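Long-range contact in putative methyl-accepting chemotaxis signal transduction protein (Campylobacter jejuni, PDB 6W3X), which probably senses amino acids such as valine through a dCache-type periplasmic domain and passes the signal on to the chemotaxis machinery: residues I76-V81 with V159-E164. Sequence-based numbering, arbitrary orientation.
Sequences INALNV and VDIPSE. With VAL (valine), chain C.
Asn80 and Asp160 form an antiparallel, hydrogen-bonded pair at the start of strand 80-84 and near the end of strand 152-162, two inner strands of the six-stranded sheet, one face of which lies beside the bound valine. Asp160 N gives an almost straight bond to Asn80 O (2.9 Å, 177°), and Leu79 N returns a more bent one to Asp160 O (2.9 Å). On the ligand side, Asn80 ND2 gives a hydrogen bond to Asp160 OD2 (3.0 Å), coming from the anti side and slightly out of the carboxylate plane, with amide and carboxylate planes nearly perpendicular at 85°. The same OD2 accepts a hydrogen bond from the ligand's amino nitrogen, VAL N, at 2.8 Å, while Asp160 OD1 bonds to Thr142 and Tyr82, so the carboxylate is fixed at both oxygens. Asn80 ND2 also reaches Asp133, itself a partner of the valine. The other face is apolar: Val81 CG1 lies 4.4 Å from Val159 CG2, and Ala78 CB sits 3.8 Å from Ile161 CD1. Ile161 points away at CB, but CG1 stands anti to the carbonyl carbon and the turn at chi2 (-64°) brings CD1 back to that methyl; helix 4-48 covers this side. A carboxylate from the central sheet receiving the ligand's amino group is characteristic of amino-acid-binding Cache (PDC) sensor domains.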
ATOM      1  N   ILE A  76      14.820  -5.364   4.284  0.62  7.82           N
ATOM      2  CA  ILE A  76      13.682  -4.427   4.282  0.62  9.63           C
ATOM      3  C   ILE A  76      12.750  -4.646   5.505  0.62  9.64           C
ATOM      4  O   ILE A  76      11.771  -3.912   5.673  0.62 10.53           O
ATOM      5  CB  ILE A  76      12.923  -4.444   2.921  0.62 11.26           C
ATOM      6  CG1 ILE A  76      12.251  -3.088   2.613  0.62 12.84           C
ATOM      7  CG2 ILE A  76      11.929  -5.623   2.841  0.62  9.19           C
ATOM      8  CD1 ILE A  76      11.685  -2.987   1.186  0.62 14.00           C
ATOM      9  N   ASN A  77      13.066  -5.626   6.363  1.00  8.30           N
ATOM     10  CA  ASN A  77      12.184  -6.009   7.474  1.00  7.99           C
ATOM     11  C   ASN A  77      10.775  -6.319   6.948  1.00  8.55           C
ATOM     12  O   ASN A  77       9.781  -5.907   7.532  1.00 11.44           O
ATOM     13  CB  ASN A  77      12.166  -4.970   8.582  1.00  9.39           C
ATOM     14  CG  ASN A  77      11.532  -5.493   9.838  1.00 14.27           C
ATOM     15  OD1 ASN A  77      11.575  -6.683  10.114  1.00 18.36           O
ATOM     16  ND2 ASN A  77      10.889  -4.603  10.582  1.00 18.47           N
ATOM     17  N   ALA A  78      10.703  -7.139   5.905  1.00  7.49           N
ATOM     18  CA  ALA A  78       9.411  -7.651   5.445  1.00  6.36           C
ATOM     19  C   ALA A  78       8.898  -8.731   6.409  1.00  5.79           C
ATOM     20  O   ALA A  78       9.664  -9.321   7.198  1.00  8.00           O
ATOM     21  CB  ALA A  78       9.505  -8.185   4.028  1.00  7.45           C
ATOM     22  N   LEU A  79       7.600  -8.990   6.345  0.69  6.23           N
ATOM     23  CA  LEU A  79       7.012 -10.019   7.186  0.69  6.79           C
ATOM     24  C   LEU A  79       7.232 -11.432   6.639  0.69  6.27           C
ATOM     25  O   LEU A  79       7.583 -12.343   7.360  0.69  7.82           O
ATOM     26  CB  LEU A  79       5.543  -9.711   7.369  0.69  7.62           C
ATOM     27  CG  LEU A  79       4.871 -10.520   8.464  0.69  8.69           C
ATOM     28  CD1 LEU A  79       5.442 -10.112   9.821  0.69 10.00           C
ATOM     29  CD2 LEU A  79       3.345 -10.370   8.390  0.69 10.29           C
ATOM     30  N   ASN A  80       7.073 -11.562   5.323  1.00  5.88           N
ATOM     31  CA  ASN A  80       7.245 -12.845   4.627  1.00  5.75           C
ATOM     32  C   ASN A  80       7.814 -12.534   3.262  1.00  5.33           C
ATOM     33  O   ASN A  80       7.367 -11.545   2.630  1.00  5.56           O
ATOM     34  CB  ASN A  80       5.933 -13.643   4.433  1.00  6.06           C
ATOM     35  CG  ASN A  80       5.253 -14.005   5.712  1.00  6.39           C
ATOM     36  OD1 ASN A  80       5.779 -14.787   6.523  1.00  8.09           O
ATOM     37  ND2 ASN A  80       4.044 -13.468   5.884  1.00  7.54           N
ATOM     38  N   VAL A  81       8.698 -13.406   2.758  1.00  5.58           N
ATOM     39  CA  VAL A  81       9.148 -13.331   1.368  1.00  4.89           C
ATOM     40  C   VAL A  81       9.168 -14.794   0.897  1.00  5.40           C
ATOM     41  O   VAL A  81       9.690 -15.672   1.594  1.00  6.23           O
ATOM     42  CB  VAL A  81      10.525 -12.679   1.261  1.00  5.54           C
ATOM     43  CG1 VAL A  81      11.034 -12.707  -0.176  1.00  8.18           C
ATOM     44  CG2 VAL A  81      10.519 -11.248   1.775  1.00  5.50           C
ATOM     45  N   VAL A 159       5.978 -10.859  -1.629  1.00  4.72           N
ATOM     46  CA  VAL A 159       6.578 -10.048  -0.567  1.00  5.22           C
ATOM     47  C   VAL A 159       5.471  -9.427   0.267  1.00  5.03           C
ATOM     48  O   VAL A 159       4.644  -8.700  -0.288  1.00  5.60           O
ATOM     49  CB  VAL A 159       7.465  -8.947  -1.166  1.00  5.25           C
ATOM     50  CG1 VAL A 159       7.977  -7.992  -0.074  1.00  6.77           C
ATOM     51  CG2 VAL A 159       8.593  -9.503  -1.974  1.00  5.77           C
ATOM     52  N   ASP A 160       5.424  -9.738   1.574  1.00  5.01           N
ATOM     53  CA  ASP A 160       4.370  -9.214   2.457  1.00  5.53           C
ATOM     54  C   ASP A 160       4.949  -8.112   3.338  1.00  5.45           C
ATOM     55  O   ASP A 160       5.907  -8.360   4.094  1.00  5.75           O
ATOM     56  CB  ASP A 160       3.834 -10.312   3.393  1.00  5.75           C
ATOM     57  CG  ASP A 160       3.061 -11.416   2.697  1.00  5.97           C
ATOM     58  OD1 ASP A 160       2.743 -11.280   1.494  1.00  6.30           O
ATOM     59  OD2 ASP A 160       2.812 -12.408   3.406  1.00  6.84           O
ATOM     60  N   ILE A 161       4.389  -6.931   3.197  1.00  6.03           N
ATOM     61  CA  ILE A 161       4.776  -5.805   4.020  1.00  5.52           C
ATOM     62  C   ILE A 161       3.566  -5.464   4.938  1.00  6.88           C
ATOM     63  O   ILE A 161       2.451  -5.344   4.457  1.00  7.36           O
ATOM     64  CB  ILE A 161       5.095  -4.551   3.140  1.00  5.82           C
ATOM     65  CG1 ILE A 161       6.115  -4.890   2.065  1.00  6.91           C
ATOM     66  CG2 ILE A 161       5.500  -3.366   3.996  1.00  7.22           C
ATOM     67  CD1 ILE A 161       7.465  -5.293   2.575  1.00  8.33           C
ATOM     68  N   PRO A 162       3.793  -5.304   6.259  1.00  6.59           N
ATOM     69  CA  PRO A 162       2.664  -4.938   7.121  1.00  8.71           C
ATOM     70  C   PRO A 162       1.943  -3.690   6.639  1.00  7.92           C
ATOM     71  O   PRO A 162       2.608  -2.694   6.374  1.00  7.85           O
ATOM     72  CB  PRO A 162       3.327  -4.736   8.473  1.00 10.69           C
ATOM     73  CG  PRO A 162       4.565  -5.569   8.443  1.00 12.70           C
ATOM     74  CD  PRO A 162       5.034  -5.451   7.017  1.00  9.42           C
ATOM     75  N   SER A 163       0.620  -3.743   6.513  1.00  8.32           N
ATOM     76  CA  SER A 163      -0.141  -2.551   6.168  1.00  7.32           C
ATOM     77  C   SER A 163       0.052  -1.423   7.173  1.00  6.93           C
ATOM     78  O   SER A 163       0.005  -0.255   6.778  1.00  8.15           O
ATOM     79  CB  SER A 163      -1.598  -2.847   5.873  1.00 11.71           C
ATOM     80  OG  SER A 163      -2.102  -3.524   6.971  1.00 16.18           O
ATOM     81  N   GLU A 164       0.329  -1.770   8.422  1.00  7.75           N
ATOM     82  CA  GLU A 164       0.575  -0.764   9.433  1.00  8.59           C
ATOM     83  C   GLU A 164       1.791   0.090   9.056  1.00  6.97           C
ATOM     84  O   GLU A 164       1.834   1.264   9.482  1.00  9.65           O
ATOM     85  CB  GLU A 164       0.793  -1.435  10.807  1.00 12.80           C
ATOM     86  CG  GLU A 164       1.024  -0.511  11.983  1.00 21.14           C
ATOM     87  CD  GLU A 164       1.254  -1.245  13.281  1.00 32.79           C
ATOM     88  OE1 GLU A 164       1.154  -2.478  13.267  1.00 37.88           O
ATOM     89  OE2 GLU A 164       1.398  -0.579  14.330  1.00 52.35           O
TER
HETATM   90  N   VAL C 301       0.531 -13.955   2.911  1.00  7.62           N
HETATM   91  CA  VAL C 301       0.387 -15.204   2.120  1.00  9.03           C
HETATM   92  C   VAL C 301      -1.081 -15.608   2.163  1.00  9.17           C
HETATM   93  O   VAL C 301      -1.712 -15.312   3.179  1.00 10.00           O
HETATM   94  CB  VAL C 301       1.248 -16.368   2.676  1.00 10.44           C
HETATM   95  CG1 VAL C 301       1.308 -17.503   1.669  1.00 16.65           C
HETATM   96  CG2 VAL C 301       2.683 -15.955   2.966  1.00 11.43           C
HETATM   97  OXT VAL C 301      -1.566 -16.235   1.215  1.00 11.93           O